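PDB 5BTO: SsRai1 from Scheffersomyces stipitis, which hydrolyses NAD caps, and also methylguanosine-capped and triphosphate 5' ends, of RNA with a divalent metal cation, and binds and stimulates the exoribonuclease RAT1. Local coordinates for residues E50-Y55 / E215-V220; A73-I78 / C178-Y183; K184-A189 / E235-W240. All blocks are in the same frame, centred on the assembly; numbering follows the deposited sequence.

Interaction 3 holds part of the metal and substrate site of this PD-(D/E)XK nuclease chain; interactions 1 and 2 lie beside it. Interaction 1 is a buried, mostly apolar contact of a loop with strand 216-225, whereas interactions 2 and 3 lie nearer the surface and share helix 169-188, on successive turns. Interaction 2 packs aromatic rings, with a salt bridge beside them; interaction 3 instead brings two acidic metal ligands together, with a water from the glutamate carboxylate to the aspartate main chain. Interactions 1 and 3, with centres about 9 Å apart, are coupled through backbone hydrogen bonds. Chemistry thus passes from a methyl on a ring, through aromatic packing with a charged border, to a carboxylate site.

Interaction 1: residues E50-Y55 / E215-V220; sequences ENVSYY and EQYISV
Val52 and Tyr217 make the apolar part of this contact, a CH-pi interaction in which one methyl branch lies over the phenol ring. CG2 of Val52 sits 3.7 Å from the centroid of the Tyr217 ring, only 26° off the ring normal, but displaced toward the rim on the CE1 side. Its closest approach is to Tyr217 CE1, at 3.4 Å. The ring reaches this position because Tyr217 CG stands anti to the backbone N (chi1 174°), which carries the aromatic group from strand 216-225 toward the loop that follows helix 44-50.

The polar backbone of that loop adds a second kind of contact. The carbonyl O of Asn51 touches Tyr217 CB at 3.4 Å and approaches the ring obliquely, near CD1 and CG. This is van der Waals packing, and no hydrogen bond joins 50-55 to 215-220.

Hydrogen bonding runs instead to flanking elements. The phenol OH of Tyr217 meets the OH of Tyr254 and the NZ of Lys48, while the backbone of Tyr217 pairs with Val236 and that of Ser53 with Val239. Tyr217 is therefore held at both its backbone and its hydroxyl, with the methyl resting on the ring between them. With the Tyr217 side chain about 6 Å from that of substrate-binding Glu235 and about 8 Å from that of metal-binding Asp237, such chemistry implies a fit by shape, joining the loop to the sheet.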
loop_
_atom_site.group_PDB
_atom_site.type_symbol
_atom_site.label_atom_id
_atom_site.label_comp_id
_atom_site.label_asym_id
_atom_site.label_seq_id
_atom_site.Cartn_x
_atom_site.Cartn_y
_atom_site.Cartn_z
ATOM N N GLU A 50 -10.213 -19.863 40.876
ATOM C CA GLU A 50 -10.898 -21.088 40.475
ATOM C C GLU A 50 -10.800 -21.421 38.995
ATOM O O GLU A 50 -11.106 -22.544 38.589
ATOM C CB GLU A 50 -12.376 -21.021 40.861
ATOM C CG GLU A 50 -12.633 -20.867 42.353
ATOM C CD GLU A 50 -14.113 -20.912 42.685
ATOM O OE1 GLU A 50 -14.927 -21.080 41.747
ATOM O OE2 GLU A 50 -14.464 -20.776 43.878
ATOM N N ASN A 51 -10.394 -20.450 38.185
ATOM C CA ASN A 51 -10.455 -20.633 36.738
ATOM C C ASN A 51 -9.116 -20.507 36.016
ATOM O O ASN A 51 -9.086 -20.300 34.799
ATOM C CB ASN A 51 -11.484 -19.670 36.127
ATOM C CG ASN A 51 -12.896 -19.943 36.614
ATOM O OD1 ASN A 51 -13.342 -19.389 37.625
ATOM N ND2 ASN A 51 -13.601 -20.821 35.913
ATOM N N VAL A 52 -8.024 -20.647 36.763
ATOM C CA VAL A 52 -6.665 -20.515 36.243
ATOM C C VAL A 52 -5.919 -21.838 36.401
ATOM O O VAL A 52 -5.932 -22.423 37.484
ATOM C CB VAL A 52 -5.881 -19.447 37.053
ATOM C CG1 VAL A 52 -4.407 -19.461 36.695
ATOM C CG2 VAL A 52 -6.479 -18.055 36.854
ATOM N N SER A 53 -5.270 -22.303 35.337
ATOM C CA SER A 53 -4.430 -23.508 35.395
ATOM C C SER A 53 -2.957 -23.176 35.647
ATOM O O SER A 53 -2.495 -22.073 35.332
ATOM C CB SER A 53 -4.539 -24.310 34.086
ATOM O OG SER A 53 -5.875 -24.715 33.837
ATOM N N TYR A 54 -2.222 -24.142 36.199
ATOM C CA TYR A 54 -0.799 -23.977 36.520
ATOM C C TYR A 54 0.058 -25.052 35.859
ATOM O O TYR A 54 -0.211 -26.244 36.006
ATOM C CB TYR A 54 -0.582 -24.009 38.044
ATOM C CG TYR A 54 -1.244 -22.855 38.754
ATOM C CD1 TYR A 54 -2.606 -22.870 39.013
ATOM C CD2 TYR A 54 -0.514 -21.738 39.133
ATOM C CE1 TYR A 54 -3.224 -21.806 39.649
ATOM C CE2 TYR A 54 -1.119 -20.668 39.771
ATOM C CZ TYR A 54 -2.477 -20.710 40.024
ATOM O OH TYR A 54 -3.091 -19.654 40.659
ATOM N N TYR A 55 1.104 -24.634 35.153
ATOM C CA TYR A 55 1.961 -25.575 34.434
ATOM C C TYR A 55 2.557 -26.625 35.360
ATOM O O TYR A 55 3.018 -26.310 36.451
ATOM C CB TYR A 55 3.111 -24.841 33.758
ATOM C CG TYR A 55 3.879 -25.696 32.783
ATOM C CD1 TYR A 55 3.266 -26.189 31.639
ATOM C CD2 TYR A 55 5.220 -25.985 32.988
ATOM C CE1 TYR A 55 3.963 -26.966 30.736
ATOM C CE2 TYR A 55 5.930 -26.764 32.087
ATOM C CZ TYR A 55 5.301 -27.251 30.967
ATOM O OH TYR A 55 6.009 -28.017 30.069
ATOM N N GLU A 215 -13.912 -24.768 29.067
ATOM C CA GLU A 215 -13.210 -23.924 30.024
ATOM C C GLU A 215 -12.216 -23.001 29.339
ATOM O O GLU A 215 -11.343 -23.454 28.595
ATOM C CB GLU A 215 -12.505 -24.778 31.083
ATOM C CG GLU A 215 -13.451 -25.503 32.021
ATOM C CD GLU A 215 -12.723 -26.432 32.968
ATOM O OE1 GLU A 215 -11.966 -27.299 32.487
ATOM O OE2 GLU A 215 -12.905 -26.291 34.194
ATOM N N GLN A 216 -12.364 -21.703 29.598
ATOM C CA GLN A 216 -11.475 -20.684 29.054
ATOM C C GLN A 216 -11.162 -19.638 30.107
ATOM O O GLN A 216 -12.055 -19.188 30.826
ATOM C CB GLN A 216 -12.119 -19.973 27.863
ATOM C CG GLN A 216 -12.327 -20.823 26.637
ATOM C CD GLN A 216 -12.879 -20.007 25.488
ATOM O OE1 GLN A 216 -13.508 -18.967 25.698
ATOM N NE2 GLN A 216 -12.642 -20.468 24.268
ATOM N N TYR A 217 -9.895 -19.239 30.179
ATOM C CA TYR A 217 -9.472 -18.138 31.039
ATOM C C TYR A 217 -9.049 -16.988 30.131
ATOM O O TYR A 217 -8.180 -17.157 29.266
ATOM C CB TYR A 217 -8.311 -18.578 31.936
ATOM C CG TYR A 217 -7.710 -17.465 32.776
ATOM C CD1 TYR A 217 -8.396 -16.942 33.864
ATOM C CD2 TYR A 217 -6.458 -16.950 32.489
ATOM C CE1 TYR A 217 -7.854 -15.931 34.633
ATOM C CE2 TYR A 217 -5.901 -15.937 33.258
ATOM C CZ TYR A 217 -6.606 -15.432 34.328
ATOM O OH TYR A 217 -6.057 -14.435 35.097
ATOM N N ILE A 218 -9.687 -15.833 30.290
ATOM C CA ILE A 218 -9.477 -14.731 29.348
ATOM C C ILE A 218 -8.872 -13.535 30.059
ATOM O O ILE A 218 -9.472 -12.990 30.992
ATOM C CB ILE A 218 -10.801 -14.274 28.691
ATOM C CG1 ILE A 218 -11.566 -15.462 28.109
ATOM C CG2 ILE A 218 -10.542 -13.202 27.609
ATOM C CD1 ILE A 218 -10.856 -16.142 26.968
ATOM N N SER A 219 -7.678 -13.145 29.625
ATOM C CA SER A 219 -7.022 -11.955 30.138
ATOM C C SER A 219 -7.372 -10.765 29.241
ATOM O O SER A 219 -7.372 -10.872 28.015
ATOM C CB SER A 219 -5.503 -12.164 30.177
ATOM O OG SER A 219 -4.815 -10.963 30.499
ATOM N N VAL A 220 -7.676 -9.631 29.853
ATOM C CA VAL A 220 -7.930 -8.418 29.084
ATOM C C VAL A 220 -6.894 -7.367 29.448
ATOM O O VAL A 220 -6.737 -7.003 30.624
ATOM C CB VAL A 220 -9.349 -7.865 29.312
ATOM C CG1 VAL A 220 -9.640 -6.747 28.301
ATOM C CG2 VAL A 220 -10.370 -8.981 29.181
#

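Interaction 2: residues A73-I78 / C178-Y183; sequences AKFKKI and CEFSGY
Phe75 and Phe180 each carry CG anti to the backbone N (chi1 -175° for Phe75), and Tyr183, with CG beside its own N, completes an aromatic cluster with them. The cluster joins the loop 73-78 to one side of helix 169-188. The ring of Phe180 presents its edge to a face of Phe75 in an offset edge-to-face pair, centroids 5.2 Å apart and planes at 76°. The closest atom is Phe180 CD1, which comes within 3.4 Å of Phe75 CG and, like Phe180 CE1, also packs against CB, so the meeting point lies near the root of the Phe75 side chain. The far end of the same ring serves Tyr183: Phe75 CZ lies 3.6 Å from Tyr183 CD2, the two rings meeting obliquely. An alanine at Phe75 is likely to leave the edge of Phe180 and the CD2 side of Tyr183 without their common partner, opening a gap between loop and helix.

Tyr72 adds another edge-to-face neighbour to Phe180. Tyr183, three residues before the metal ligand Glu186 on the same helix, is also touched by Val211 and Asn213. Beside the rings, Lys77 bends at its last torsion and crosses the extended Glu179 chain at about a right angle. Its NZ forms a salt bridge to Glu179 OE1 at 2.8 Å, with a weak hydrogen bond to Glu179 OE2 at 3.2 Å.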
loop_
_atom_site.group_PDB
_atom_site.type_symbol
_atom_site.label_atom_id
_atom_site.label_comp_id
_atom_site.label_asym_id
_atom_site.label_seq_id
_atom_site.Cartn_x
_atom_site.Cartn_y
_atom_site.Cartn_z
ATOM N N ALA A 73 -12.300 -40.395 23.151
ATOM C CA ALA A 73 -13.697 -40.810 23.094
ATOM C C ALA A 73 -14.624 -39.932 23.932
ATOM O O ALA A 73 -15.816 -39.821 23.640
ATOM C CB ALA A 73 -13.825 -42.268 23.522
ATOM N N LYS A 74 -14.076 -39.312 24.973
ATOM C CA LYS A 74 -14.895 -38.563 25.919
ATOM C C LYS A 74 -14.729 -37.054 25.770
ATOM O O LYS A 74 -15.238 -36.292 26.590
ATOM C CB LYS A 74 -14.551 -38.962 27.353
ATOM C CG LYS A 74 -14.475 -40.458 27.605
ATOM C CD LYS A 74 -13.898 -40.719 28.986
ATOM C CE LYS A 74 -12.693 -39.817 29.238
ATOM N NZ LYS A 74 -12.186 -39.898 30.637
ATOM N N PHE A 75 -14.018 -36.624 24.732
ATOM C CA PHE A 75 -13.788 -35.196 24.519
ATOM C C PHE A 75 -15.106 -34.437 24.574
ATOM O O PHE A 75 -16.021 -34.709 23.798
ATOM C CB PHE A 75 -13.086 -34.948 23.182
ATOM C CG PHE A 75 -12.715 -33.505 22.941
ATOM C CD1 PHE A 75 -12.268 -32.700 23.980
ATOM C CD2 PHE A 75 -12.786 -32.961 21.666
ATOM C CE1 PHE A 75 -11.916 -31.384 23.755
ATOM C CE2 PHE A 75 -12.432 -31.644 21.436
ATOM C CZ PHE A 75 -11.998 -30.855 22.482
ATOM N N LYS A 76 -15.205 -33.498 25.508
ATOM C CA LYS A 76 -16.391 -32.658 25.619
ATOM C C LYS A 76 -16.172 -31.380 24.820
ATOM O O LYS A 76 -15.573 -30.420 25.307
ATOM C CB LYS A 76 -16.701 -32.347 27.082
ATOM C CG LYS A 76 -17.948 -31.505 27.289
ATOM C CD LYS A 76 -18.607 -31.820 28.620
ATOM C CE LYS A 76 -17.644 -31.636 29.781
ATOM N NZ LYS A 76 -18.251 -32.084 31.068
ATOM N N LYS A 77 -16.654 -31.390 23.583
ATOM C CA LYS A 77 -16.371 -30.333 22.622
ATOM C C LYS A 77 -17.568 -29.406 22.473
ATOM O O LYS A 77 -18.662 -29.837 22.120
ATOM C CB LYS A 77 -15.997 -30.950 21.269
ATOM C CG LYS A 77 -15.679 -29.957 20.164
ATOM C CD LYS A 77 -15.373 -30.689 18.861
ATOM C CE LYS A 77 -15.280 -29.735 17.680
ATOM N NZ LYS A 77 -14.151 -28.780 17.819
ATOM N N ILE A 78 -17.355 -28.129 22.755
ATOM C CA ILE A 78 -18.411 -27.135 22.647
ATOM C C ILE A 78 -18.752 -26.909 21.174
ATOM O O ILE A 78 -17.854 -26.822 20.334
ATOM C CB ILE A 78 -17.978 -25.812 23.316
ATOM C CG1 ILE A 78 -19.168 -24.865 23.491
ATOM C CG2 ILE A 78 -16.844 -25.154 22.534
ATOM C CD1 ILE A 78 -18.828 -23.621 24.285
ATOM N N CYS A 178 -5.999 -34.578 15.901
ATOM C CA CYS A 178 -4.982 -33.536 16.037
ATOM C C CYS A 178 -5.507 -32.360 16.863
ATOM O O CYS A 178 -4.787 -31.799 17.690
ATOM C CB CYS A 178 -4.507 -33.048 14.665
ATOM S SG CYS A 178 -3.415 -34.189 13.771
ATOM N N GLU A 179 -6.763 -31.988 16.642
ATOM C CA GLU A 179 -7.365 -30.892 17.401
ATOM C C GLU A 179 -7.473 -31.276 18.872
ATOM O O GLU A 179 -7.177 -30.479 19.761
ATOM C CB GLU A 179 -8.753 -30.540 16.857
ATOM C CG GLU A 179 -9.387 -29.340 17.557
ATOM C CD GLU A 179 -10.881 -29.209 17.300
ATOM O OE1 GLU A 179 -11.449 -28.148 17.640
ATOM O OE2 GLU A 179 -11.489 -30.162 16.769
ATOM N N PHE A 180 -7.909 -32.506 19.121
ATOM C CA PHE A 180 -8.045 -33.006 20.481
ATOM C C PHE A 180 -6.709 -33.001 21.213
ATOM O O PHE A 180 -6.634 -32.614 22.380
ATOM C CB PHE A 180 -8.626 -34.421 20.475
ATOM C CG PHE A 180 -8.593 -35.093 21.817
ATOM C CD1 PHE A 180 -9.575 -34.833 22.762
ATOM C CD2 PHE A 180 -7.581 -35.984 22.138
ATOM C CE1 PHE A 180 -9.549 -35.452 24.001
ATOM C CE2 PHE A 180 -7.547 -36.602 23.376
ATOM C CZ PHE A 180 -8.531 -36.332 24.310
ATOM N N SER A 181 -5.659 -33.433 20.518
ATOM C CA SER A 181 -4.332 -33.563 21.112
ATOM C C SER A 181 -3.825 -32.277 21.771
ATOM O O SER A 181 -3.085 -32.335 22.748
ATOM C CB SER A 181 -3.322 -34.089 20.082
ATOM O OG SER A 181 -3.017 -33.118 19.091
ATOM N N GLY A 182 -4.220 -31.123 21.241
ATOM C CA GLY A 182 -3.813 -29.850 21.812
ATOM C C GLY A 182 -4.444 -29.639 23.178
ATOM O O GLY A 182 -3.771 -29.249 24.137
ATOM N N TYR A 183 -5.744 -29.902 23.265
ATOM C CA TYR A 183 -6.453 -29.825 24.535
ATOM C C TYR A 183 -5.964 -30.890 25.515
ATOM O O TYR A 183 -5.879 -30.638 26.717
ATOM C CB TYR A 183 -7.966 -29.944 24.324
ATOM C CG TYR A 183 -8.551 -28.835 23.476
ATOM C CD1 TYR A 183 -8.762 -27.570 24.001
ATOM C CD2 TYR A 183 -8.886 -29.054 22.146
ATOM C CE1 TYR A 183 -9.292 -26.552 23.228
ATOM C CE2 TYR A 183 -9.417 -28.039 21.364
ATOM C CZ TYR A 183 -9.618 -26.792 21.912
ATOM O OH TYR A 183 -10.148 -25.778 21.145
#

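Interaction 3: residues K184-A189 / E235-W240; sequences KFEAIA and EVDCVW
Glu186 and Asp237 supply nearly all of this small contact, one carboxylate meeting the other where helix 169-188 faces the turn that follows strand 228-235. Glu186 OE2 lies 3.2 Å from Asp237 OD1. Both are acceptors, so this is a close approach of like charges and not a hydrogen bond. Glu186 comes from the last turn of its helix with CG anti to the carbonyl carbon (chi1 -64°) and the chain extended beyond, which brings OE2 over to Asp237. The two side chains cross at about a right angle, and their carboxylate planes are turned 61° apart.

A water bridges the segments. It donates to Glu186 OE2 at 2.6 Å and to the backbone O of Asp237 at 2.8 Å, so OE2 faces both the aspartate side chain and the water that leads to the aspartate's main chain. On the second carboxylate oxygen, Asp237 OD2 accepts a hydrogen bond from the backbone N of Leu257, which ties the aspartate to strand 254-261; Glu256 OE2 is a further like charge close to OD2. Glu235 stands slightly back, its OE2 5.2 Å from Glu186 OE2, and adds to the acidic character of the region as a substrate-binding residue.

Such gathered acids are expected to repel one another, and a cation bound among them would probably offset that repulsion. Glu186, Asp237, Glu256 and Leu257 all bind the divalent metal, and substrate-binding Lys258 follows directly in sequence. Asp237 with the Glu256-Leu257-Lys258 run fits the D and E-X-K elements of the PD-(D/E)XK nuclease active site, to which helix 169-188 contributes Glu186.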
loop_
_atom_site.group_PDB
_atom_site.type_symbol
_atom_site.label_atom_id
_atom_site.label_comp_id
_atom_site.label_asym_id
_atom_site.label_seq_id
_atom_site.Cartn_x
_atom_site.Cartn_y
_atom_site.Cartn_z
ATOM N N LYS A 184 -5.642 -32.077 25.005
ATOM C CA LYS A 184 -5.125 -33.148 25.854
ATOM C C LYS A 184 -3.784 -32.739 26.452
ATOM O O LYS A 184 -3.526 -32.963 27.634
ATOM C CB LYS A 184 -4.978 -34.449 25.056
ATOM C CG LYS A 184 -4.378 -35.620 25.841
ATOM C CD LYS A 184 -5.299 -36.100 26.962
ATOM C CE LYS A 184 -4.790 -37.401 27.578
ATOM N NZ LYS A 184 -5.777 -38.030 28.502
ATOM N N PHE A 185 -2.932 -32.129 25.632
ATOM C CA PHE A 185 -1.640 -31.678 26.104
ATOM C C PHE A 185 -1.824 -30.688 27.247
ATOM O O PHE A 185 -1.151 -30.780 28.269
ATOM C CB PHE A 185 -0.831 -31.048 24.968
ATOM C CG PHE A 185 0.528 -30.568 25.385
ATOM C CD1 PHE A 185 1.461 -31.451 25.921
ATOM C CD2 PHE A 185 0.880 -29.234 25.236
ATOM C CE1 PHE A 185 2.721 -31.006 26.306
ATOM C CE2 PHE A 185 2.134 -28.785 25.615
ATOM C CZ PHE A 185 3.056 -29.675 26.157
ATOM N N GLU A 186 -2.744 -29.745 27.087
ATOM C CA GLU A 186 -2.984 -28.776 28.151
ATOM C C GLU A 186 -3.385 -29.496 29.430
ATOM O O GLU A 186 -2.905 -29.170 30.517
ATOM C CB GLU A 186 -4.063 -27.775 27.752
ATOM C CG GLU A 186 -3.687 -26.893 26.581
ATOM C CD GLU A 186 -4.693 -25.788 26.355
ATOM O OE1 GLU A 186 -5.517 -25.902 25.421
ATOM O OE2 GLU A 186 -4.660 -24.802 27.122
ATOM N N ALA A 187 -4.259 -30.485 29.289
ATOM C CA ALA A 187 -4.779 -31.218 30.437
ATOM C C ALA A 187 -3.686 -31.961 31.201
ATOM O O ALA A 187 -3.647 -31.922 32.430
ATOM C CB ALA A 187 -5.868 -32.183 29.995
ATOM N N ILE A 188 -2.801 -32.640 30.477
ATOM C CA ILE A 188 -1.772 -33.441 31.126
ATOM C C ILE A 188 -0.572 -32.611 31.570
ATOM O O ILE A 188 0.249 -33.077 32.358
ATOM C CB ILE A 188 -1.330 -34.651 30.248
ATOM C CG1 ILE A 188 -0.606 -34.194 28.980
ATOM C CG2 ILE A 188 -2.530 -35.506 29.887
ATOM C CD1 ILE A 188 0.893 -34.038 29.134
ATOM N N ALA A 189 -0.485 -31.375 31.080
ATOM C CA ALA A 189 0.662 -30.517 31.369
ATOM C C ALA A 189 0.357 -29.424 32.389
ATOM O O ALA A 189 1.195 -28.549 32.629
ATOM C CB ALA A 189 1.208 -29.895 30.075
ATOM N N GLU A 235 -7.477 -15.448 25.345
ATOM C CA GLU A 235 -7.343 -16.650 26.173
ATOM C C GLU A 235 -5.892 -16.897 26.555
ATOM O O GLU A 235 -4.978 -16.733 25.740
ATOM C CB GLU A 235 -7.908 -17.895 25.479
ATOM C CG GLU A 235 -7.922 -19.117 26.415
ATOM C CD GLU A 235 -8.488 -20.375 25.793
ATOM O OE1 GLU A 235 -8.899 -20.325 24.617
ATOM O OE2 GLU A 235 -8.517 -21.424 26.487
ATOM N N VAL A 236 -5.700 -17.311 27.806
ATOM C CA VAL A 236 -4.385 -17.614 28.351
ATOM C C VAL A 236 -4.420 -19.045 28.858
ATOM O O VAL A 236 -5.373 -19.450 29.537
ATOM C CB VAL A 236 -4.042 -16.636 29.500
ATOM C CG1 VAL A 236 -2.906 -17.181 30.381
ATOM C CG2 VAL A 236 -3.715 -15.239 28.936
ATOM N N ASP A 237 -3.396 -19.823 28.520
ATOM C CA ASP A 237 -3.442 -21.257 28.785
ATOM C C ASP A 237 -3.135 -21.613 30.239
ATOM O O ASP A 237 -3.825 -22.439 30.829
ATOM C CB ASP A 237 -2.515 -22.027 27.843
ATOM C CG ASP A 237 -2.949 -21.916 26.391
ATOM O OD1 ASP A 237 -4.169 -21.789 26.163
ATOM O OD2 ASP A 237 -2.082 -21.950 25.489
ATOM N N CYS A 238 -2.117 -20.985 30.815
ATOM C CA CYS A 238 -1.740 -21.303 32.189
ATOM C C CYS A 238 -0.809 -20.265 32.796
ATOM O O CYS A 238 -0.333 -19.353 32.122
ATOM C CB CYS A 238 -1.090 -22.699 32.256
ATOM S SG CYS A 238 0.578 -22.793 31.609
ATOM N N VAL A 239 -0.570 -20.416 34.096
ATOM C CA VAL A 239 0.440 -19.660 34.813
ATOM C C VAL A 239 1.657 -20.566 34.960
ATOM O O VAL A 239 1.504 -21.747 35.270
ATOM C CB VAL A 239 -0.095 -19.277 36.211
ATOM C CG1 VAL A 239 1.003 -18.728 37.094
ATOM C CG2 VAL A 239 -1.217 -18.253 36.054
ATOM N N TRP A 240 2.857 -20.042 34.717
ATOM C CA TRP A 240 4.047 -20.887 34.860
ATOM C C TRP A 240 4.598 -20.938 36.275
ATOM O O TRP A 240 5.199 -21.931 36.670
ATOM C CB TRP A 240 5.145 -20.547 33.846
ATOM C CG TRP A 240 5.765 -19.205 33.974
ATOM C CD1 TRP A 240 5.320 -18.030 33.417
ATOM C CD2 TRP A 240 6.978 -18.890 34.660
ATOM N NE1 TRP A 240 6.180 -17.002 33.739
ATOM C CE2 TRP A 240 7.202 -17.503 34.505
ATOM C CE3 TRP A 240 7.891 -19.642 35.405
ATOM C CZ2 TRP A 240 8.306 -16.858 35.061
ATOM C CZ3 TRP A 240 8.983 -19.001 35.958
ATOM C CH2 TRP A 240 9.181 -17.622 35.785
HETATM O O HOH W 1 -4.564 -24.903 29.696
#